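Local coordinates for phosphodiesterase (Candida albicans, PDB 6CPU), which belongs to the phosphodiesterase family of the HD clan, a group of largely helical metal-binding proteins, and carries a zinc and a magnesium ion, at residues A[77-82]-A[188-193]; A[87-92]-A[181-186]. One frame throughout, in Å; residues are numbered along the deposited sequence.

Interaction 1: residues A[77-82]-A[188-193]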
ATOM      1  N   SER A  77      14.989  -1.146 -29.313  1.00 48.47           N
ATOM      2  CA  SER A  77      14.714  -1.049 -27.876  1.00 43.48           C
ATOM      3  C   SER A  77      15.923  -1.267 -26.971  1.00 39.25           C
ATOM      4  O   SER A  77      16.567  -2.321 -27.005  1.00 36.43           O
ATOM      5  CB  SER A  77      13.620  -2.045 -27.476  1.00 44.16           C
ATOM      6  OG  SER A  77      13.615  -2.234 -26.068  1.00 43.67           O
ATOM      7  N   LYS A  78      16.192  -0.284 -26.121  1.00 38.17           N
ATOM      8  CA  LYS A  78      17.235  -0.419 -25.108  1.00 37.46           C
ATOM      9  C   LYS A  78      16.889  -1.495 -24.068  1.00 35.02           C
ATOM     10  O   LYS A  78      17.762  -2.244 -23.635  1.00 33.60           O
ATOM     11  CB  LYS A  78      17.505   0.932 -24.447  1.00 40.06           C
ATOM     12  CG  LYS A  78      18.273   1.870 -25.367  1.00 43.56           C
ATOM     13  CD  LYS A  78      18.422   3.264 -24.785  1.00 46.90           C
ATOM     14  CE  LYS A  78      19.406   4.081 -25.608  1.00 48.61           C
ATOM     15  NZ  LYS A  78      19.711   5.395 -24.980  1.00 51.63           N
ATOM     16  N   LEU A  79      15.616  -1.602 -23.695  1.00 33.88           N
ATOM     17  CA  LEU A  79      15.195  -2.649 -22.750  1.00 32.65           C
ATOM     18  C   LEU A  79      15.471  -4.032 -23.306  1.00 31.12           C
ATOM     19  O   LEU A  79      16.051  -4.887 -22.633  1.00 31.71           O
ATOM     20  CB  LEU A  79      13.696  -2.547 -22.423  1.00 32.85           C
ATOM     21  CG  LEU A  79      13.245  -1.693 -21.246  1.00 33.77           C
ATOM     22  CD1 LEU A  79      11.727  -1.768 -21.156  1.00 33.53           C
ATOM     23  CD2 LEU A  79      13.902  -2.125 -19.942  1.00 33.18           C
ATOM     24  N   ASP A  80      15.040  -4.250 -24.545  1.00 31.21           N
ATOM     25  CA  ASP A  80      15.181  -5.547 -25.198  1.00 33.30           C
ATOM     26  C   ASP A  80      16.656  -5.928 -25.411  1.00 34.17           C
ATOM     27  O   ASP A  80      17.007  -7.103 -25.359  1.00 33.98           O
ATOM     28  CB  ASP A  80      14.421  -5.554 -26.533  1.00 34.43           C
ATOM     29  CG  ASP A  80      12.893  -5.400 -26.354  1.00 36.47           C
ATOM     30  OD1 ASP A  80      12.360  -5.607 -25.231  1.00 33.78           O
ATOM     31  OD2 ASP A  80      12.217  -5.073 -27.355  1.00 36.88           O
ATOM     32  N   ASN A  81      17.507  -4.921 -25.605  1.00 35.30           N
ATOM     33  CA  ASN A  81      18.931  -5.132 -25.864  1.00 37.46           C
ATOM     34  C   ASN A  81      19.847  -5.095 -24.637  1.00 36.70           C
ATOM     35  O   ASN A  81      21.074  -5.108 -24.790  1.00 36.19           O
ATOM     36  CB  ASN A  81      19.403  -4.112 -26.910  1.00 38.73           C
ATOM     37  CG  ASN A  81      18.786  -4.366 -28.275  1.00 42.18           C
ATOM     38  OD1 ASN A  81      18.832  -5.490 -28.787  1.00 44.82           O
ATOM     39  ND2 ASN A  81      18.198  -3.331 -28.871  1.00 43.81           N
ATOM     40  N   LEU A  82      19.274  -5.066 -23.424  1.00 33.55           N
ATOM     41  CA  LEU A  82      20.081  -5.072 -22.202  1.00 31.83           C
ATOM     42  C   LEU A  82      20.909  -6.338 -22.098  1.00 31.22           C
ATOM     43  O   LEU A  82      20.430  -7.408 -22.438  1.00 31.94           O
ATOM     44  CB  LEU A  82      19.199  -5.003 -20.945  1.00 30.22           C
ATOM     45  CG  LEU A  82      18.499  -3.687 -20.631  1.00 29.86           C
ATOM     46  CD1 LEU A  82      17.504  -3.938 -19.500  1.00 30.73           C
ATOM     47  CD2 LEU A  82      19.471  -2.568 -20.262  1.00 29.90           C
ATOM     48  N   ARG A 188      14.289   4.438 -15.309  1.00 26.79           N
ATOM     49  CA  ARG A 188      14.087   5.477 -16.317  1.00 27.39           C
ATOM     50  C   ARG A 188      13.901   4.892 -17.721  1.00 27.91           C
ATOM     51  O   ARG A 188      13.126   5.417 -18.519  1.00 28.53           O
ATOM     52  CB  ARG A 188      15.241   6.486 -16.270  1.00 28.75           C
ATOM     53  CG  ARG A 188      15.329   7.254 -14.959  1.00 30.59           C
ATOM     54  CD  ARG A 188      14.215   8.281 -14.819  1.00 32.33           C
ATOM     55  NE  ARG A 188      13.966   8.658 -13.428  1.00 34.54           N
ATOM     56  CZ  ARG A 188      12.983   9.464 -13.031  1.00 35.36           C
ATOM     57  NH1 ARG A 188      12.156  10.005 -13.918  1.00 37.19           N
ATOM     58  NH2 ARG A 188      12.822   9.743 -11.741  1.00 35.47           N
ATOM     59  N   LEU A 189      14.577   3.781 -17.997  1.00 28.90           N
ATOM     60  CA  LEU A 189      14.427   3.064 -19.260  1.00 29.69           C
ATOM     61  C   LEU A 189      12.990   2.575 -19.421  1.00 29.39           C
ATOM     62  O   LEU A 189      12.392   2.711 -20.486  1.00 28.16           O
ATOM     63  CB  LEU A 189      15.404   1.886 -19.320  1.00 31.64           C
ATOM     64  CG  LEU A 189      16.176   1.593 -20.597  1.00 34.35           C
ATOM     65  CD1 LEU A 189      16.903   2.842 -21.116  1.00 35.62           C
ATOM     66  CD2 LEU A 189      17.173   0.486 -20.318  1.00 34.26           C
ATOM     67  N   MET A 190      12.423   2.016 -18.355  1.00 27.11           N
ATOM     68  CA  MET A 190      11.029   1.575 -18.419  1.00 26.32           C
ATOM     69  C   MET A 190      10.060   2.724 -18.666  1.00 24.97           C
ATOM     70  O   MET A 190       9.101   2.557 -19.410  1.00 26.60           O
ATOM     71  CB  MET A 190      10.639   0.811 -17.154  1.00 25.33           C
ATOM     72  CG  MET A 190      11.283  -0.553 -17.099  1.00 25.56           C
ATOM     73  SD  MET A 190      10.714  -1.559 -15.718  1.00 25.67           S
ATOM     74  CE  MET A 190      11.538  -0.736 -14.351  1.00 26.84           C
ATOM     75  N   ILE A 191      10.307   3.884 -18.064  1.00 25.03           N
ATOM     76  CA  ILE A 191       9.456   5.059 -18.272  1.00 26.50           C
ATOM     77  C   ILE A 191       9.512   5.482 -19.741  1.00 28.52           C
ATOM     78  O   ILE A 191       8.497   5.858 -20.330  1.00 27.77           O
ATOM     79  CB  ILE A 191       9.876   6.221 -17.366  1.00 26.61           C
ATOM     80  CG1 ILE A 191       9.482   5.899 -15.914  1.00 26.12           C
ATOM     81  CG2 ILE A 191       9.243   7.535 -17.812  1.00 27.46           C
ATOM     82  CD1 ILE A 191      10.216   6.712 -14.869  1.00 26.82           C
ATOM     83  N   GLU A 192      10.707   5.380 -20.309  1.00 29.24           N
ATOM     84  CA  GLU A 192      10.963   5.761 -21.695  1.00 31.88           C
ATOM     85  C   GLU A 192      10.260   4.834 -22.685  1.00 30.93           C
ATOM     86  O   GLU A 192       9.695   5.299 -23.682  1.00 30.11           O
ATOM     87  CB  GLU A 192      12.472   5.746 -21.943  1.00 35.53           C
ATOM     88  CG  GLU A 192      12.928   6.574 -23.129  1.00 39.77           C
ATOM     89  CD  GLU A 192      14.414   6.418 -23.404  1.00 42.95           C
ATOM     90  OE1 GLU A 192      14.798   6.454 -24.589  1.00 47.62           O
ATOM     91  OE2 GLU A 192      15.196   6.241 -22.444  1.00 44.10           O
ATOM     92  N   GLU A 193      10.267   3.530 -22.405  1.00 28.93           N
ATOM     93  CA  GLU A 193       9.732   2.534 -23.345  1.00 30.12           C
ATOM     94  C   GLU A 193       8.333   1.991 -23.061  1.00 30.02           C
ATOM     95  O   GLU A 193       7.664   1.527 -23.980  1.00 30.22           O
ATOM     96  CB  GLU A 193      10.698   1.368 -23.457  1.00 33.26           C
ATOM     97  CG  GLU A 193      12.056   1.784 -24.011  1.00 36.24           C
ATOM     98  CD  GLU A 193      12.906   0.599 -24.419  1.00 38.69           C
ATOM     99  OE1 GLU A 193      12.370  -0.383 -24.978  1.00 43.27           O
ATOM    100  OE2 GLU A 193      14.125   0.647 -24.182  1.00 45.69           O
TER
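The carboxylate of Glu193, in the last turn of helix 177-193, reaches across to Ser77 and Leu79 in the loop before helix 84-94, where Ser77 forms an ST motif and residues 79-82 a type I beta turn. Glutamate suits the place because its two oxygens can serve two donors. Glu193 OE1 is hydrogen-bonded by Ser77 OG at 2.5 Å, a very short separation whose exact length is doubtful, while OE2 receives the backbone N-H of Leu79, with Leu79 N 2.7 Å from Glu193 OE2. The Leu79 N-H arrives on the syn side, 25° out of the carboxylate plane; with a donor on each oxygen, rotation of the group is probably restrained. The side chains of Leu79 and Glu193 lie antiparallel alongside one another, bringing Leu79 CD1 to 4.0 Å from Glu193 CB.

Next to this polar grip the contact is apolar. Leu189 CD1 lies 3.9 Å from Lys78 CB, the two side chains crossing at about a right angle; the aliphatic stem of the lysine supplies the packing surface while its extended chain carries NZ off from the leucine. The side chains of Leu189 and Leu82 run past one another in opposite senses, their CD2 methyls 3.8 Å apart. Those of Leu79 and Met190 are roughly perpendicular, with Leu79 CD2 4.2 Å from Met190 CG. Branched leucines suit this layer because each methyl can meet a different neighbour. Met190 also packs on Ile29 and Phe33 of helix 25-34, tying the layer to a third element.

Serine suits the position just before the turn because its hydroxyl can give and accept at once. With OG anti to the backbone N (chi1 163°), Ser77 OG donates to Glu193 and accepts from Asp80 N at 2.9 Å, with an N-H...O angle of 173°.

Interaction 2: residues A[87-92]-A[181-186]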
ATOM      1  N   LYS A  87      19.107  -7.291 -17.345  1.00 26.59           N
ATOM      2  CA  LYS A  87      17.764  -7.886 -17.405  1.00 27.21           C
ATOM      3  C   LYS A  87      17.458  -8.607 -16.096  1.00 26.62           C
ATOM      4  O   LYS A  87      16.363  -8.480 -15.517  1.00 25.69           O
ATOM      5  CB  LYS A  87      17.649  -8.884 -18.567  1.00 27.60           C
ATOM      6  CG  LYS A  87      17.654  -8.252 -19.952  1.00 27.48           C
ATOM      7  CD  LYS A  87      16.933  -9.138 -20.956  1.00 29.16           C
ATOM      8  CE  LYS A  87      16.842  -8.483 -22.321  1.00 30.38           C
ATOM      9  NZ  LYS A  87      18.145  -8.545 -23.048  1.00 30.49           N
ATOM     10  N   SER A  88      18.449  -9.348 -15.628  1.00 25.82           N
ATOM     11  CA  SER A  88      18.362 -10.099 -14.398  1.00 27.14           C
ATOM     12  C   SER A  88      18.206  -9.168 -13.185  1.00 25.76           C
ATOM     13  O   SER A  88      17.394  -9.440 -12.290  1.00 23.50           O
ATOM     14  CB  SER A  88      19.609 -10.977 -14.264  1.00 28.47           C
ATOM     15  OG  SER A  88      19.591 -11.744 -13.084  1.00 33.07           O
ATOM     16  N   LEU A  89      18.978  -8.084 -13.163  1.00 24.42           N
ATOM     17  CA  LEU A  89      18.882  -7.073 -12.113  1.00 24.65           C
ATOM     18  C   LEU A  89      17.482  -6.457 -12.068  1.00 23.34           C
ATOM     19  O   LEU A  89      16.897  -6.308 -10.977  1.00 22.69           O
ATOM     20  CB  LEU A  89      19.930  -5.975 -12.327  1.00 25.29           C
ATOM     21  CG  LEU A  89      19.929  -4.770 -11.384  1.00 26.57           C
ATOM     22  CD1 LEU A  89      20.062  -5.226  -9.947  1.00 26.93           C
ATOM     23  CD2 LEU A  89      21.052  -3.796 -11.739  1.00 28.58           C
ATOM     24  N   LEU A  90      16.952  -6.128 -13.247  1.00 20.56           N
ATOM     25  CA  LEU A  90      15.610  -5.560 -13.357  1.00 20.80           C
ATOM     26  C   LEU A  90      14.541  -6.497 -12.744  1.00 20.98           C
ATOM     27  O   LEU A  90      13.721  -6.066 -11.949  1.00 21.95           O
ATOM     28  CB  LEU A  90      15.288  -5.269 -14.819  1.00 21.58           C
ATOM     29  CG  LEU A  90      14.092  -4.354 -15.134  1.00 21.59           C
ATOM     30  CD1 LEU A  90      14.261  -3.674 -16.493  1.00 21.66           C
ATOM     31  CD2 LEU A  90      12.772  -5.110 -15.103  1.00 21.74           C
ATOM     32  N   ILE A  91      14.553  -7.761 -13.140  1.00 20.72           N
ATOM     33  CA  ILE A  91      13.591  -8.752 -12.652  1.00 21.54           C
ATOM     34  C   ILE A  91      13.753  -8.978 -11.140  1.00 22.38           C
ATOM     35  O   ILE A  91      12.771  -8.969 -10.389  1.00 20.18           O
ATOM     36  CB  ILE A  91      13.754 -10.089 -13.428  1.00 22.46           C
ATOM     37  CG1 ILE A  91      13.304  -9.945 -14.896  1.00 22.80           C
ATOM     38  CG2 ILE A  91      12.995 -11.224 -12.771  1.00 22.08           C
ATOM     39  CD1 ILE A  91      11.905  -9.379 -15.092  1.00 23.51           C
ATOM     40  N   GLN A  92      14.991  -9.183 -10.702  1.00 21.16           N
ATOM     41  CA  GLN A  92      15.291  -9.399  -9.288  1.00 23.70           C
ATOM     42  C   GLN A  92      14.756  -8.271  -8.387  1.00 21.84           C
ATOM     43  O   GLN A  92      14.218  -8.533  -7.300  1.00 22.28           O
ATOM     44  CB  GLN A  92      16.805  -9.531  -9.124  1.00 26.14           C
ATOM     45  CG  GLN A  92      17.288 -10.079  -7.805  1.00 31.57           C
ATOM     46  CD  GLN A  92      18.807 -10.046  -7.685  1.00 35.14           C
ATOM     47  OE1 GLN A  92      19.477  -9.140  -8.203  1.00 39.30           O
ATOM     48  NE2 GLN A  92      19.355 -11.026  -6.999  1.00 38.03           N
ATOM     49  N   ASN A 181      22.446   3.355  -8.750  1.00 25.05           N
ATOM     50  CA  ASN A 181      22.337   4.145  -9.965  1.00 24.99           C
ATOM     51  C   ASN A 181      21.952   3.331 -11.181  1.00 24.41           C
ATOM     52  O   ASN A 181      21.296   3.856 -12.089  1.00 24.37           O
ATOM     53  CB  ASN A 181      23.633   4.920 -10.223  1.00 27.88           C
ATOM     54  CG  ASN A 181      23.865   5.998  -9.195  1.00 28.30           C
ATOM     55  OD1 ASN A 181      22.933   6.664  -8.736  1.00 30.84           O
ATOM     56  ND2 ASN A 181      25.123   6.188  -8.831  1.00 34.11           N
ATOM     57  N   GLN A 182      22.335   2.055 -11.188  1.00 23.88           N
ATOM     58  CA  GLN A 182      21.944   1.138 -12.241  1.00 25.99           C
ATOM     59  C   GLN A 182      20.427   0.854 -12.185  1.00 24.70           C
ATOM     60  O   GLN A 182      19.763   0.820 -13.220  1.00 23.29           O
ATOM     61  CB  GLN A 182      22.753  -0.161 -12.146  1.00 28.81           C
ATOM     62  CG  GLN A 182      22.717  -1.051 -13.384  1.00 31.76           C
ATOM     63  CD  GLN A 182      23.379  -0.426 -14.610  1.00 34.44           C
ATOM     64  OE1 GLN A 182      23.291  -0.963 -15.710  1.00 38.27           O
ATOM     65  NE2 GLN A 182      24.036   0.712 -14.423  1.00 34.50           N
ATOM     66  N   LEU A 183      19.888   0.652 -10.983  1.00 24.76           N
ATOM     67  CA  LEU A 183      18.425   0.502 -10.832  1.00 23.91           C
ATOM     68  C   LEU A 183      17.665   1.750 -11.271  1.00 24.01           C
ATOM     69  O   LEU A 183      16.599   1.634 -11.860  1.00 24.07           O
ATOM     70  CB  LEU A 183      18.045   0.154  -9.385  1.00 23.04           C
ATOM     71  CG  LEU A 183      18.485  -1.241  -8.957  1.00 23.51           C
ATOM     72  CD1 LEU A 183      18.237  -1.431  -7.486  1.00 23.53           C
ATOM     73  CD2 LEU A 183      17.784  -2.340  -9.751  1.00 24.03           C
ATOM     74  N   ILE A 184      18.203   2.937 -10.960  1.00 23.97           N
ATOM     75  CA  ILE A 184      17.608   4.205 -11.383  1.00 24.67           C
ATOM     76  C   ILE A 184      17.596   4.278 -12.910  1.00 25.18           C
ATOM     77  O   ILE A 184      16.619   4.723 -13.522  1.00 23.87           O
ATOM     78  CB  ILE A 184      18.353   5.426 -10.777  1.00 26.02           C
ATOM     79  CG1 ILE A 184      18.098   5.516  -9.268  1.00 25.94           C
ATOM     80  CG2 ILE A 184      17.901   6.732 -11.426  1.00 26.50           C
ATOM     81  CD1 ILE A 184      18.952   6.522  -8.526  1.00 26.01           C
ATOM     82  N   TYR A 185      18.691   3.827 -13.515  1.00 26.42           N
ATOM     83  CA  TYR A 185      18.831   3.796 -14.964  1.00 27.58           C
ATOM     84  C   TYR A 185      17.781   2.887 -15.608  1.00 25.96           C
ATOM     85  O   TYR A 185      17.149   3.250 -16.591  1.00 25.99           O
ATOM     86  CB  TYR A 185      20.243   3.331 -15.329  1.00 29.18           C
ATOM     87  CG  TYR A 185      20.396   2.952 -16.781  1.00 33.01           C
ATOM     88  CD1 TYR A 185      20.509   1.622 -17.168  1.00 34.69           C
ATOM     89  CD2 TYR A 185      20.431   3.929 -17.768  1.00 36.74           C
ATOM     90  CE1 TYR A 185      20.646   1.275 -18.502  1.00 38.38           C
ATOM     91  CE2 TYR A 185      20.571   3.594 -19.101  1.00 39.00           C
ATOM     92  CZ  TYR A 185      20.678   2.270 -19.464  1.00 39.64           C
ATOM     93  OH  TYR A 185      20.816   1.956 -20.799  1.00 46.42           O
ATOM     94  N   LEU A 186      17.588   1.713 -15.020  1.00 26.03           N
ATOM     95  CA  LEU A 186      16.597   0.756 -15.508  1.00 25.89           C
ATOM     96  C   LEU A 186      15.175   1.260 -15.278  1.00 24.42           C
ATOM     97  O   LEU A 186      14.309   1.042 -16.108  1.00 25.16           O
ATOM     98  CB  LEU A 186      16.819  -0.609 -14.856  1.00 25.87           C
ATOM     99  CG  LEU A 186      18.129  -1.329 -15.196  1.00 26.78           C
ATOM    100  CD1 LEU A 186      18.375  -2.527 -14.294  1.00 27.18           C
ATOM    101  CD2 LEU A 186      18.147  -1.765 -16.648  1.00 27.63           C
TER
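Leu89 projects from helix 84-94 onto Gln182, Leu183 and Leu186 of helix 177-193, the centre of a nearly perpendicular helix-helix packing. The axes of the short segments cross at -87° and come within 10.3 Å of each other, so the two helices meet over a small patch instead of running side by side. A compact, branched residue suits such a crossing, since its two methyl groups can spread over several neighbours. In Leu89, CG is anti to the backbone N (chi1 176°), which sets CG against Leu183; the side chain is inclined to those of its three partners. Its CG is 3.6 Å from Leu183 CD2, and Leu89 CD1 meets the same methyl of Leu183. The other branch, CD2, touches the aliphatic part of Gln182, with Leu89 CD2 3.6 Å from Gln182 CG; the methylenes of a glutamine can pack at the margin of an apolar patch.

One residue on, at Leu90, the backbones are nearest: its CA is 6.7 Å from that of Leu186. The side chain of Leu90 also touches Ile29 of helix 25-34, which makes a leucine useful to two interfaces at once. Leu186 points toward helix 84-94, and Leu183 also packs on Ile393 of helix 377-394, which joins the patch to a further helix.

The methyl CD1 of Leu186 is shared by both leucines of the first helix, lying 3.9 Å from Leu89 CD2 and 4.2 Å from Leu90 CB.

In the fold
Helix 177-193 supplies one side of both contacts, and their centres are about 11 Å apart; the segments of interaction 2 fall, along the chain, between those of interaction 1. They join directly where Leu82 CD1 packs 3.6 Å from Leu186 CD2. A polar link accompanies it: Lys87 NZ probably hydrogen-bonds to Leu82 O at 2.6 Å and to Asp80 O at 3.0 Å, tying helix 84-94 back to the turn that precedes it. Together they fasten the loop and helix leading to strand 100-103 of the parallel sheet onto a neighbouring helix. None of the zinc ligands, His278, His349, Asp350 and Asp462, belongs to either contact.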